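Side-chain contacts in hyaluronidase (Thermobaculum terrenum, PDB 5DIY), which probably removes N-acetylglucosamine from O-GlcNAc-modified proteins, as a hexosaminidase of glycoside hydrolase family 84: residues C[94-99]-C[149-154]; C[301-306]-C[358-363]; C[205-210]-C[218-223]; C[390-395]-C[446-451]. All coordinates share one frame; numbering follows the deposited sequence.

Contact 1. Residues C[94-99]-C[149-154]; sequences EELETL and LQRLES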
loop_
_atom_site.group_PDB
_atom_site.type_symbol
_atom_site.label_atom_id
_atom_site.label_comp_id
_atom_site.label_asym_id
_atom_site.label_seq_id
_atom_site.Cartn_x
_atom_site.Cartn_y
_atom_site.Cartn_z
ATOM N N GLU C 94 -37.159 8.190 -1.010
ATOM C CA GLU C 94 -36.899 7.626 -2.342
ATOM C C GLU C 94 -35.454 7.116 -2.512
ATOM O O GLU C 94 -35.231 6.095 -3.165
ATOM C CB GLU C 94 -37.231 8.661 -3.427
ATOM C CG GLU C 94 -37.243 8.116 -4.851
ATOM C CD GLU C 94 -37.660 9.140 -5.903
ATOM O OE1 GLU C 94 -38.238 10.192 -5.548
ATOM O OE2 GLU C 94 -37.410 8.881 -7.104
ATOM N N GLU C 95 -34.487 7.817 -1.921
ATOM C CA GLU C 95 -33.077 7.393 -1.965
ATOM C C GLU C 95 -32.845 6.055 -1.259
ATOM O O GLU C 95 -32.141 5.195 -1.792
ATOM C CB GLU C 95 -32.161 8.459 -1.362
ATOM C CG GLU C 95 -32.052 9.734 -2.184
ATOM C CD GLU C 95 -31.044 9.629 -3.313
ATOM O OE1 GLU C 95 -31.282 8.875 -4.279
ATOM O OE2 GLU C 95 -30.004 10.315 -3.245
ATOM N N LEU C 96 -33.432 5.889 -0.070
ATOM C CA LEU C 96 -33.420 4.602 0.642
ATOM C C LEU C 96 -33.913 3.462 -0.245
ATOM O O LEU C 96 -33.268 2.415 -0.332
ATOM C CB LEU C 96 -34.282 4.664 1.911
ATOM C CG LEU C 96 -34.603 3.346 2.640
ATOM C CD1 LEU C 96 -33.325 2.660 3.093
ATOM C CD2 LEU C 96 -35.517 3.602 3.826
ATOM N N GLU C 97 -35.058 3.673 -0.892
ATOM C CA GLU C 97 -35.649 2.658 -1.773
ATOM C C GLU C 97 -34.700 2.309 -2.923
ATOM O O GLU C 97 -34.576 1.142 -3.291
ATOM C CB GLU C 97 -36.995 3.120 -2.355
ATOM C CG GLU C 97 -38.098 3.448 -1.350
ATOM C CD GLU C 97 -38.441 2.303 -0.416
ATOM O OE1 GLU C 97 -38.381 1.124 -0.841
ATOM O OE2 GLU C 97 -38.776 2.582 0.757
ATOM N N THR C 98 -34.038 3.328 -3.472
ATOM C CA THR C 98 -33.074 3.149 -4.557
ATOM C C THR C 98 -31.861 2.310 -4.116
ATOM O O THR C 98 -31.434 1.413 -4.845
ATOM C CB THR C 98 -32.636 4.518 -5.125
ATOM O OG1 THR C 98 -33.787 5.201 -5.647
ATOM C CG2 THR C 98 -31.582 4.368 -6.233
ATOM N N LEU C 99 -31.330 2.578 -2.924
ATOM C CA LEU C 99 -30.219 1.780 -2.383
ATOM C C LEU C 99 -30.642 0.328 -2.144
ATOM O O LEU C 99 -29.902 -0.599 -2.481
ATOM C CB LEU C 99 -29.669 2.392 -1.091
ATOM C CG LEU C 99 -28.357 1.772 -0.565
ATOM C CD1 LEU C 99 -27.380 2.843 -0.108
ATOM C CD2 LEU C 99 -28.598 0.773 0.559
ATOM N N LEU C 149 -30.928 -0.462 8.044
ATOM C CA LEU C 149 -30.885 -1.668 8.877
ATOM C C LEU C 149 -32.284 -2.170 9.210
ATOM O O LEU C 149 -32.589 -3.350 9.009
ATOM C CB LEU C 149 -30.116 -1.418 10.185
ATOM C CG LEU C 149 -29.878 -2.648 11.081
ATOM C CD1 LEU C 149 -29.083 -3.725 10.350
ATOM C CD2 LEU C 149 -29.177 -2.258 12.373
ATOM N N GLN C 150 -33.120 -1.267 9.716
ATOM C CA GLN C 150 -34.508 -1.590 10.057
ATOM C C GLN C 150 -35.268 -2.198 8.870
ATOM O O GLN C 150 -36.011 -3.164 9.050
ATOM C CB GLN C 150 -35.228 -0.361 10.632
ATOM C CG GLN C 150 -34.763 -0.029 12.043
ATOM C CD GLN C 150 -35.276 1.296 12.586
ATOM O OE1 GLN C 150 -35.821 2.129 11.853
ATOM N NE2 GLN C 150 -35.083 1.506 13.886
ATOM N N ARG C 151 -35.046 -1.670 7.666
ATOM C CA ARG C 151 -35.606 -2.264 6.444
ATOM C C ARG C 151 -35.090 -3.689 6.203
ATOM O O ARG C 151 -35.877 -4.593 5.924
ATOM C CB ARG C 151 -35.318 -1.385 5.217
ATOM C CG ARG C 151 -35.744 -1.974 3.871
ATOM C CD ARG C 151 -37.250 -2.222 3.786
ATOM N NE ARG C 151 -37.979 -0.956 3.808
ATOM C CZ ARG C 151 -38.103 -0.125 2.775
ATOM N NH1 ARG C 151 -37.565 -0.410 1.588
ATOM N NH2 ARG C 151 -38.775 1.011 2.931
ATOM N N LEU C 152 -33.775 -3.882 6.304
ATOM C CA LEU C 152 -33.168 -5.201 6.067
ATOM C C LEU C 152 -33.597 -6.261 7.088
ATOM O O LEU C 152 -33.716 -7.437 6.733
ATOM C CB LEU C 152 -31.636 -5.108 6.024
ATOM C CG LEU C 152 -31.022 -4.384 4.821
ATOM C CD1 LEU C 152 -29.516 -4.263 5.014
ATOM C CD2 LEU C 152 -31.350 -5.091 3.511
ATOM N N GLU C 153 -33.829 -5.858 8.340
ATOM C CA GLU C 153 -34.347 -6.785 9.364
ATOM C C GLU C 153 -35.756 -7.301 9.039
ATOM O O GLU C 153 -36.109 -8.414 9.431
ATOM C CB GLU C 153 -34.318 -6.148 10.759
ATOM C CG GLU C 153 -32.913 -6.043 11.343
ATOM C CD GLU C 153 -32.825 -5.184 12.595
ATOM O OE1 GLU C 153 -33.742 -4.373 12.863
ATOM O OE2 GLU C 153 -31.817 -5.314 13.321
ATOM N N SER C 154 -36.535 -6.493 8.313
ATOM C CA SER C 154 -37.847 -6.889 7.782
ATOM C C SER C 154 -37.799 -7.542 6.382
ATOM O O SER C 154 -38.848 -7.790 5.789
ATOM C CB SER C 154 -38.768 -5.660 7.731
ATOM O OG SER C 154 -38.791 -4.977 8.977
#
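R151 meets the carboxylate of E97 end-on, giving one terminal nitrogen to each oxygen. The shorter bond runs from R151 NH2 to E97 OE2, 2.7 Å with an N-H...O angle of 169°, and the second from R151 NH1 to E97 OE1 at 3.0 Å. Both oxygens are met on their syn side, and both lie close to the guanidinium plane. The fork is nevertheless twisted: the two planar groups stand 31° apart, and NH1 sits further off the carboxylate plane than NH2 does. Such a two-point salt bridge fixes the rotation of both groups, which a single bond would not.

R151 places its CG opposite the backbone N (chi1 175°), then folds at chi2 and chi3, which carries its tip across to the neighbouring helix. E97 is bent at chi2, and the two side chains cross at about a right angle. One face of the guanidinium is covered by L96 CD2, 4.3 Å from R151 NH2. Between the backbones, L96 CA and R151 CA are 9.3 Å apart. Helices 93-108 and 137-153 follow successive strands of the barrel, and deeper between them L96 packs on V148 and L152 on I100 and I103.

Without its carboxylate, as with an alanine at E97, the R151 guanidinium would probably lose its mate and be freer to turn over L96. Charge pairing between two partly exposed side chains thus supplements apolar packing below, and each charge is likely to favour the ionised form of the other.

Contact 2. Residues C[301-306]-C[358-363]; sequences LSAMEK and YSRLST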
loop_
_atom_site.group_PDB
_atom_site.type_symbol
_atom_site.label_atom_id
_atom_site.label_comp_id
_atom_site.label_asym_id
_atom_site.label_seq_id
_atom_site.Cartn_x
_atom_site.Cartn_y
_atom_site.Cartn_z
ATOM N N LEU C 301 14.891 -17.156 -2.260
ATOM C CA LEU C 301 14.810 -16.500 -0.957
ATOM C C LEU C 301 15.881 -15.422 -0.751
ATOM O O LEU C 301 15.542 -14.274 -0.455
ATOM C CB LEU C 301 14.862 -17.537 0.168
ATOM C CG LEU C 301 14.728 -17.047 1.613
ATOM C CD1 LEU C 301 13.519 -16.136 1.778
ATOM C CD2 LEU C 301 14.653 -18.236 2.561
ATOM N N SER C 302 17.157 -15.776 -0.919
ATOM C CA SER C 302 18.251 -14.813 -0.675
ATOM C C SER C 302 18.228 -13.668 -1.690
ATOM O O SER C 302 18.518 -12.524 -1.341
ATOM C CB SER C 302 19.627 -15.501 -0.635
ATOM O OG SER C 302 19.966 -16.066 -1.890
ATOM N N ALA C 303 17.856 -13.971 -2.932
ATOM C CA ALA C 303 17.638 -12.936 -3.945
ATOM C C ALA C 303 16.466 -12.000 -3.607
ATOM O O ALA C 303 16.538 -10.788 -3.845
ATOM C CB ALA C 303 17.416 -13.567 -5.300
ATOM N N MET C 304 15.387 -12.560 -3.064
ATOM C CA MET C 304 14.249 -11.742 -2.636
ATOM C C MET C 304 14.626 -10.872 -1.441
ATOM O O MET C 304 14.324 -9.684 -1.437
ATOM C CB MET C 304 13.010 -12.600 -2.327
ATOM C CG MET C 304 12.262 -13.075 -3.573
ATOM S SD MET C 304 11.671 -11.752 -4.643
ATOM C CE MET C 304 10.506 -10.929 -3.558
ATOM N N GLU C 305 15.293 -11.458 -0.450
ATOM C CA GLU C 305 15.837 -10.701 0.685
ATOM C C GLU C 305 16.601 -9.467 0.194
ATOM O O GLU C 305 16.339 -8.346 0.637
ATOM C CB GLU C 305 16.760 -11.581 1.540
ATOM C CG GLU C 305 16.048 -12.602 2.425
ATOM C CD GLU C 305 15.554 -12.037 3.755
ATOM O OE1 GLU C 305 15.502 -10.799 3.938
ATOM O OE2 GLU C 305 15.207 -12.842 4.642
ATOM N N LYS C 306 17.515 -9.674 -0.752
ATOM C CA LYS C 306 18.343 -8.585 -1.276
ATOM C C LYS C 306 17.539 -7.534 -2.035
ATOM O O LYS C 306 17.752 -6.344 -1.852
ATOM C CB LYS C 306 19.446 -9.128 -2.197
ATOM C CG LYS C 306 20.534 -8.116 -2.499
ATOM C CD LYS C 306 21.420 -7.928 -1.275
ATOM C CE LYS C 306 22.173 -6.630 -1.312
ATOM N NZ LYS C 306 22.793 -6.361 0.014
ATOM N N TYR C 358 19.255 -9.607 -9.453
ATOM C CA TYR C 358 18.446 -9.343 -10.635
ATOM C C TYR C 358 18.389 -10.568 -11.538
ATOM O O TYR C 358 17.307 -10.997 -11.928
ATOM C CB TYR C 358 18.967 -8.150 -11.438
ATOM C CG TYR C 358 18.293 -8.039 -12.783
ATOM C CD1 TYR C 358 17.050 -7.422 -12.905
ATOM C CD2 TYR C 358 18.873 -8.599 -13.932
ATOM C CE1 TYR C 358 16.410 -7.336 -14.129
ATOM C CE2 TYR C 358 18.238 -8.524 -15.167
ATOM C CZ TYR C 358 17.009 -7.889 -15.258
ATOM O OH TYR C 358 16.379 -7.797 -16.465
ATOM N N SER C 359 19.559 -11.106 -11.875
ATOM C CA SER C 359 19.654 -12.251 -12.792
ATOM C C SER C 359 18.810 -13.440 -12.330
ATOM O O SER C 359 18.096 -14.038 -13.129
ATOM C CB SER C 359 21.119 -12.664 -12.989
ATOM O OG SER C 359 21.804 -11.693 -13.769
ATOM N N ARG C 360 18.899 -13.755 -11.040
ATOM C CA ARG C 360 18.101 -14.810 -10.404
ATOM C C ARG C 360 16.594 -14.590 -10.587
ATOM O O ARG C 360 15.886 -15.467 -11.096
ATOM C CB ARG C 360 18.455 -14.878 -8.909
ATOM C CG ARG C 360 17.583 -15.777 -8.036
ATOM C CD ARG C 360 17.723 -17.249 -8.353
ATOM N NE ARG C 360 19.058 -17.763 -8.034
ATOM C CZ ARG C 360 19.388 -19.056 -7.958
ATOM N NH1 ARG C 360 18.485 -20.021 -8.151
ATOM N NH2 ARG C 360 20.644 -19.391 -7.674
ATOM N N LEU C 361 16.121 -13.414 -10.184
ATOM C CA LEU C 361 14.684 -13.107 -10.204
ATOM C C LEU C 361 14.160 -12.934 -11.634
ATOM O O LEU C 361 13.020 -13.309 -11.916
ATOM C CB LEU C 361 14.365 -11.864 -9.356
ATOM C CG LEU C 361 14.797 -11.906 -7.879
ATOM C CD1 LEU C 361 14.553 -10.553 -7.223
ATOM C CD2 LEU C 361 14.122 -13.021 -7.092
ATOM N N SER C 362 14.993 -12.384 -12.523
ATOM C CA SER C 362 14.668 -12.264 -13.961
ATOM C C SER C 362 14.425 -13.613 -14.652
ATOM O O SER C 362 13.711 -13.678 -15.647
ATOM C CB SER C 362 15.786 -11.529 -14.719
ATOM O OG SER C 362 16.927 -12.368 -14.900
ATOM N N THR C 363 15.055 -14.665 -14.132
ATOM C CA THR C 363 14.898 -16.034 -14.637
ATOM C C THR C 363 13.510 -16.655 -14.349
ATOM O O THR C 363 13.089 -17.573 -15.053
ATOM C CB THR C 363 16.036 -16.929 -14.071
ATOM O OG1 THR C 363 17.305 -16.390 -14.472
ATOM C CG2 THR C 363 15.944 -18.345 -14.565
#
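A303 CB is the point on which R360 and L361 of helix 340-362 close: R360 CG lies 3.5 Å from it and L361 CD2 3.8 Å. The same L361 methyl also meets M304 SD, at 3.7 Å, while L361 CD1 stands 4.0 Å from that sulfur, so the leucine fork faces the thioether with both branches. R360 contributes only aliphatic carbon here; its side chain, bent at chi2 and chi3, also touches D299 and N300.

The small alanine is consistent with the close approach, with A303 CA and R360 CA 6.7 Å apart where the short helical segments pass at 9.2 Å and -118°. Around this first shell, F369 touches both M304 and L361, W288 and V292 back the methionine, and L376 adds to the leucine side. A salt bridge from K306 to E350 joins the same two helices nearby.

Replacing L361 by an alanine would probably open a gap beside A303 and deprive the M304 sulfur of its methyl partners. With no hydrogen bond between the two segments, their contact depends on shape and burial: methyl, methylene and sulfur surfaces join the helix at 301-308 to the long helix 340-362.

Contact 3. Residues C[205-210]-C[218-223]; sequences SHMQEV and ATLWDN. With NAG (2-acetamido-2-deoxy-beta-D-glucopyranose), chain E.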
loop_
_atom_site.group_PDB
_atom_site.type_symbol
_atom_site.label_atom_id
_atom_site.label_comp_id
_atom_site.label_asym_id
_atom_site.label_seq_id
_atom_site.Cartn_x
_atom_site.Cartn_y
_atom_site.Cartn_z
ATOM N N SER C 205 -3.621 1.240 22.674
ATOM C CA SER C 205 -3.993 2.548 23.219
ATOM C C SER C 205 -4.847 3.360 22.251
ATOM O O SER C 205 -5.855 3.952 22.650
ATOM C CB SER C 205 -2.740 3.351 23.571
ATOM O OG SER C 205 -3.081 4.594 24.159
ATOM N N HIS C 206 -4.436 3.393 20.983
ATOM C CA HIS C 206 -5.164 4.142 19.965
ATOM C C HIS C 206 -6.546 3.547 19.723
ATOM O O HIS C 206 -7.539 4.275 19.718
ATOM C CB HIS C 206 -4.376 4.202 18.647
ATOM C CG HIS C 206 -5.017 5.062 17.606
ATOM N ND1 HIS C 206 -5.186 6.417 17.777
ATOM C CD2 HIS C 206 -5.536 4.769 16.389
ATOM C CE1 HIS C 206 -5.781 6.923 16.712
ATOM N NE2 HIS C 206 -6.002 5.945 15.855
ATOM N N MET C 207 -6.613 2.230 19.537
ATOM C CA MET C 207 -7.896 1.566 19.259
ATOM C C MET C 207 -8.832 1.522 20.477
ATOM O O MET C 207 -10.047 1.439 20.304
ATOM C CB MET C 207 -7.685 0.176 18.654
ATOM C CG MET C 207 -6.907 0.182 17.337
ATOM S SD MET C 207 -7.498 1.337 16.075
ATOM C CE MET C 207 -9.159 0.704 15.830
ATOM N N GLN C 208 -8.262 1.580 21.684
ATOM C CA GLN C 208 -9.029 1.807 22.925
ATOM C C GLN C 208 -9.809 3.110 22.867
ATOM O O GLN C 208 -10.997 3.140 23.189
ATOM C CB GLN C 208 -8.113 1.864 24.159
ATOM C CG GLN C 208 -7.815 0.527 24.814
ATOM C CD GLN C 208 -6.911 0.653 26.036
ATOM O OE1 GLN C 208 -6.377 1.727 26.332
ATOM N NE2 GLN C 208 -6.738 -0.451 26.755
ATOM N N GLU C 209 -9.131 4.183 22.464
ATOM C CA GLU C 209 -9.770 5.493 22.337
ATOM C C GLU C 209 -10.886 5.458 21.308
ATOM O O GLU C 209 -11.989 5.923 21.579
ATOM C CB GLU C 209 -8.762 6.571 21.951
ATOM C CG GLU C 209 -7.760 6.903 23.037
ATOM C CD GLU C 209 -6.731 7.908 22.560
ATOM O OE1 GLU C 209 -5.784 7.502 21.850
ATOM O OE2 GLU C 209 -6.876 9.105 22.885
ATOM N N VAL C 210 -10.599 4.877 20.142
ATOM C CA VAL C 210 -11.601 4.734 19.079
ATOM C C VAL C 210 -12.827 3.973 19.605
ATOM O O VAL C 210 -13.966 4.391 19.378
ATOM C CB VAL C 210 -11.046 4.015 17.822
ATOM C CG1 VAL C 210 -12.156 3.779 16.792
ATOM C CG2 VAL C 210 -9.925 4.823 17.171
ATOM N N ALA C 218 -14.002 -1.242 17.030
ATOM C CA ALA C 218 -13.932 -0.869 15.614
ATOM C C ALA C 218 -13.470 -2.055 14.779
ATOM O O ALA C 218 -12.909 -3.007 15.308
ATOM C CB ALA C 218 -12.980 0.298 15.424
ATOM N N THR C 219 -13.743 -1.993 13.479
ATOM C CA THR C 219 -13.169 -2.912 12.502
ATOM C C THR C 219 -12.090 -2.121 11.782
ATOM O O THR C 219 -12.318 -0.980 11.402
ATOM C CB THR C 219 -14.226 -3.397 11.490
ATOM O OG1 THR C 219 -15.368 -3.894 12.195
ATOM C CG2 THR C 219 -13.663 -4.508 10.598
ATOM N N LEU C 220 -10.910 -2.703 11.621
ATOM C CA LEU C 220 -9.815 -1.997 10.966
ATOM C C LEU C 220 -9.872 -2.171 9.455
ATOM O O LEU C 220 -9.899 -3.297 8.952
ATOM C CB LEU C 220 -8.453 -2.453 11.489
ATOM C CG LEU C 220 -7.966 -1.817 12.792
ATOM C CD1 LEU C 220 -6.790 -2.628 13.321
ATOM C CD2 LEU C 220 -7.575 -0.353 12.600
ATOM N N TRP C 221 -9.924 -1.043 8.753
ATOM C CA TRP C 221 -9.654 -0.961 7.323
ATOM C C TRP C 221 -8.178 -0.611 7.280
ATOM O O TRP C 221 -7.815 0.547 7.428
ATOM C CB TRP C 221 -10.506 0.152 6.690
ATOM C CG TRP C 221 -10.358 0.370 5.202
ATOM C CD1 TRP C 221 -9.213 0.293 4.451
ATOM C CD2 TRP C 221 -11.401 0.740 4.294
ATOM N NE1 TRP C 221 -9.489 0.575 3.142
ATOM C CE2 TRP C 221 -10.820 0.855 3.013
ATOM C CE3 TRP C 221 -12.773 0.976 4.438
ATOM C CZ2 TRP C 221 -11.561 1.196 1.880
ATOM C CZ3 TRP C 221 -13.511 1.320 3.314
ATOM C CH2 TRP C 221 -12.903 1.424 2.049
ATOM N N ASP C 222 -7.319 -1.605 7.092
ATOM C CA ASP C 222 -5.886 -1.370 7.166
ATOM C C ASP C 222 -5.342 -1.164 5.755
ATOM O O ASP C 222 -5.365 -2.086 4.932
ATOM C CB ASP C 222 -5.184 -2.527 7.881
ATOM C CG ASP C 222 -3.899 -2.098 8.573
ATOM O OD1 ASP C 222 -3.432 -0.959 8.358
ATOM O OD2 ASP C 222 -3.351 -2.899 9.361
ATOM N N ASN C 223 -4.861 0.046 5.479
ATOM C CA ASN C 223 -4.402 0.428 4.145
ATOM C C ASN C 223 -2.952 0.026 3.916
ATOM O O ASN C 223 -2.063 0.872 3.781
ATOM C CB ASN C 223 -4.586 1.937 3.915
ATOM C CG ASN C 223 -6.025 2.326 3.659
ATOM O OD1 ASN C 223 -6.585 3.161 4.361
ATOM N ND2 ASN C 223 -6.615 1.765 2.627
HETATM C C1 NAG E . -8.459 6.289 1.116
HETATM C C2 NAG E . -9.604 5.359 0.668
HETATM C C3 NAG E . -9.136 4.060 0.006
HETATM C C4 NAG E . -7.756 4.239 -0.604
HETATM C C5 NAG E . -6.775 4.559 0.512
HETATM C C6 NAG E . -5.339 4.773 0.006
HETATM C C7 NAG E . -10.213 4.511 2.911
HETATM C C8 NAG E . -11.352 4.334 3.876
HETATM N N2 NAG E . -10.537 5.097 1.758
HETATM O O3 NAG E . -10.085 3.683 -0.998
HETATM O O4 NAG E . -7.335 3.031 -1.236
HETATM O O5 NAG E . -7.188 5.662 1.325
HETATM O O6 NAG E . -5.276 5.758 -1.028
HETATM O O7 NAG E . -9.076 4.147 3.184
HETATM O O HOH W 1 -11.651 -0.126 18.370
#
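Within the beta-alpha-beta unit formed by strand 189-192, helix 204-214 and strand 218-222 of the TIM barrel, M207 and V210 press from the helix onto A218 and L220. M207 CE reaches both strand residues, lying 3.7 Å from L220 CD2 and 3.9 Å from A218 CB. Its chain gets there by bending at both chi2 (-50°) and chi3 (-61°), which turns the terminal methyl onto the strand. V210 adds CG1, 3.8 Å from A218 CB; this is the branch opposite its backbone N (chi1 175°). One water bridges the backbones, donating to M207 O at 3.0 Å and accepting from A218 N at 2.9 Å.

T219 points away from the helix and meets F191 and I162. The W221 ring receives the acetyl methyl of the bound N-acetylglucosamine: C8 of NAG lies 3.4 Å above the ring plane, over its centre, a CH-pi type of approach. N223, two residues further along, belongs to the sugar-binding site, which D119, D228 and K43 help complete through hydrogen bonds.

A strand with helix-facing aliphatics outside and ligand-facing residues at its C-terminal end is typical of TIM-barrel enzymes, here a family 84 glycoside hydrolase.

Contact 4. Residues C[390-395]-C[446-451]; sequences MITFSN and QQVLRS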
loop_
_atom_site.group_PDB
_atom_site.type_symbol
_atom_site.label_atom_id
_atom_site.label_comp_id
_atom_site.label_asym_id
_atom_site.label_seq_id
_atom_site.Cartn_x
_atom_site.Cartn_y
_atom_site.Cartn_z
ATOM N N MET C 390 31.719 3.013 -9.929
ATOM C CA MET C 390 32.888 2.193 -9.585
ATOM C C MET C 390 34.086 2.510 -10.477
ATOM O O MET C 390 35.201 2.719 -9.989
ATOM C CB MET C 390 32.526 0.707 -9.704
ATOM C CG MET C 390 33.649 -0.288 -9.447
ATOM S SD MET C 390 34.017 -0.381 -7.697
ATOM C CE MET C 390 35.543 -1.317 -7.743
ATOM N N ILE C 391 33.840 2.553 -11.781
ATOM C CA ILE C 391 34.886 2.835 -12.755
ATOM C C ILE C 391 35.436 4.241 -12.546
ATOM O O ILE C 391 36.652 4.447 -12.580
ATOM C CB ILE C 391 34.375 2.670 -14.206
ATOM C CG1 ILE C 391 34.028 1.203 -14.484
ATOM C CG2 ILE C 391 35.421 3.147 -15.212
ATOM C CD1 ILE C 391 33.007 1.032 -15.585
ATOM N N THR C 392 34.538 5.197 -12.322
ATOM C CA THR C 392 34.931 6.589 -12.135
ATOM C C THR C 392 35.831 6.752 -10.908
ATOM O O THR C 392 36.919 7.318 -11.020
ATOM C CB THR C 392 33.694 7.509 -12.046
ATOM O OG1 THR C 392 32.907 7.349 -13.228
ATOM C CG2 THR C 392 34.100 8.976 -11.906
ATOM N N PHE C 393 35.389 6.234 -9.761
ATOM C CA PHE C 393 36.171 6.300 -8.514
ATOM C C PHE C 393 37.521 5.588 -8.605
ATOM O O PHE C 393 38.528 6.125 -8.137
ATOM C CB PHE C 393 35.398 5.719 -7.318
ATOM C CG PHE C 393 34.406 6.663 -6.688
ATOM C CD1 PHE C 393 34.799 7.916 -6.228
ATOM C CD2 PHE C 393 33.083 6.271 -6.494
ATOM C CE1 PHE C 393 33.888 8.777 -5.627
ATOM C CE2 PHE C 393 32.170 7.120 -5.884
ATOM C CZ PHE C 393 32.572 8.378 -5.454
ATOM N N SER C 394 37.542 4.391 -9.194
ATOM C CA SER C 394 38.793 3.629 -9.367
ATOM C C SER C 394 39.853 4.429 -10.133
ATOM O O SER C 394 41.016 4.478 -9.745
ATOM C CB SER C 394 38.533 2.312 -10.107
ATOM O OG SER C 394 37.509 1.553 -9.484
ATOM N N ASN C 395 39.429 5.061 -11.219
ATOM C CA ASN C 395 40.327 5.872 -12.038
ATOM C C ASN C 395 40.693 7.217 -11.435
ATOM O O ASN C 395 41.768 7.746 -11.716
ATOM C CB ASN C 395 39.752 6.022 -13.436
ATOM C CG ASN C 395 39.785 4.717 -14.186
ATOM O OD1 ASN C 395 40.855 4.213 -14.469
ATOM N ND2 ASN C 395 38.632 4.140 -14.466
ATOM N N GLN C 446 24.861 11.398 -7.826
ATOM C CA GLN C 446 25.007 12.848 -7.926
ATOM C C GLN C 446 26.264 13.329 -7.190
ATOM O O GLN C 446 26.952 14.239 -7.654
ATOM C CB GLN C 446 23.772 13.565 -7.373
ATOM C CG GLN C 446 23.757 15.085 -7.564
ATOM C CD GLN C 446 23.584 15.494 -9.021
ATOM O OE1 GLN C 446 22.607 15.130 -9.664
ATOM N NE2 GLN C 446 24.531 16.244 -9.542
ATOM N N GLN C 447 26.552 12.715 -6.046
ATOM C CA GLN C 447 27.733 13.052 -5.264
ATOM C C GLN C 447 29.028 12.595 -5.954
ATOM O O GLN C 447 30.058 13.260 -5.820
ATOM C CB GLN C 447 27.614 12.494 -3.830
ATOM C CG GLN C 447 28.693 12.970 -2.854
ATOM C CD GLN C 447 28.890 14.478 -2.828
ATOM O OE1 GLN C 447 30.014 14.978 -2.908
ATOM N NE2 GLN C 447 27.805 15.209 -2.724
ATOM N N VAL C 448 28.980 11.492 -6.708
ATOM C CA VAL C 448 30.104 11.125 -7.596
ATOM C C VAL C 448 30.394 12.275 -8.565
ATOM O O VAL C 448 31.546 12.670 -8.738
ATOM C CB VAL C 448 29.850 9.826 -8.409
ATOM C CG1 VAL C 448 31.033 9.519 -9.328
ATOM C CG2 VAL C 448 29.568 8.644 -7.482
ATOM N N LEU C 449 29.345 12.801 -9.195
ATOM C CA LEU C 449 29.467 13.974 -10.080
ATOM C C LEU C 449 30.107 15.170 -9.378
ATOM O O LEU C 449 31.027 15.783 -9.925
ATOM C CB LEU C 449 28.109 14.389 -10.661
ATOM C CG LEU C 449 27.765 13.865 -12.048
ATOM C CD1 LEU C 449 26.580 14.637 -12.614
ATOM N N ARG C 450 29.615 15.504 -8.182
ATOM C CA ARG C 450 30.176 16.613 -7.387
ATOM C C ARG C 450 31.616 16.345 -6.951
ATOM O O ARG C 450 32.447 17.259 -6.938
ATOM C CB ARG C 450 29.335 16.892 -6.134
ATOM C CG ARG C 450 27.931 17.403 -6.401
ATOM C CD ARG C 450 27.337 18.040 -5.155
ATOM N NE ARG C 450 25.886 18.196 -5.244
ATOM C CZ ARG C 450 24.966 17.308 -4.849
ATOM N NH1 ARG C 450 25.300 16.141 -4.304
ATOM N NH2 ARG C 450 23.677 17.594 -5.012
ATOM N N SER C 451 31.903 15.096 -6.591
ATOM C CA SER C 451 33.230 14.702 -6.095
ATOM C C SER C 451 34.334 14.702 -7.157
ATOM O O SER C 451 35.516 14.650 -6.807
ATOM C CB SER C 451 33.168 13.321 -5.430
ATOM O OG SER C 451 32.497 13.404 -4.187
#
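This is apolar helix-to-helix packing in the all-helical region that follows the barrel, joining T392 and F393 of helix 373-398 to V448 of helix 440-451. V448 divides its two methyls between the partners. CG2 comes obliquely to the F393 ring, 3.4 Å from CE2 and 3.6 Å from CZ, a tight approach for carbon on carbon. CG1 stands beyond one face of that ring, offset toward its rim, and is 4.0 Å from T392 CG2.

Torsions bring both partners to the valine. T392 sets CG2 opposite its backbone N, which turns the methyl to V448 and the hydroxyl back along its own helix, where OG1 bonds to Q388 O. F393 holds its CG opposite the carbonyl carbon (chi1 -82°), and the ring swings over to V448 although the bond to CB does not point at it. The backbones approach to 7.8 Å between F393 CA and V448 CA.

Neighbouring helices enclose the cluster: L344 and F335 pack on F393, and L422 on V448. Hydroxyls flanking it are taken up locally. S394 OG donates to M390 O at 2.6 Å, and in the facing helix S451 OG donates to Q447 O at 2.9 Å, from the face of that carbonyl opposite the one used by S451 N.

Overall arrangement
Contacts 1 and 3 belong to the barrel, whereas contact 4 lies among the helices that follow it and contact 2 joins helix 301-308 to that helical region; no two contacts touch. Contacts 3 and 4 are wholly buried, contact 2 nearly so apart from R360, and contact 3 lies nearest the sugar. Contact 1, at the outer helices about 28 Å from contact 3 between centres, is partly exposed and is the one relying on charge. Contacts 2, 3 and 4 rest on apolar surfaces, contact 3 adding a water bridge between backbones. Helix 340-362 serves both helical contacts, through its C-terminal part in contact 2 and through L344 against F393 in contact 4, their centres about 27 Å apart.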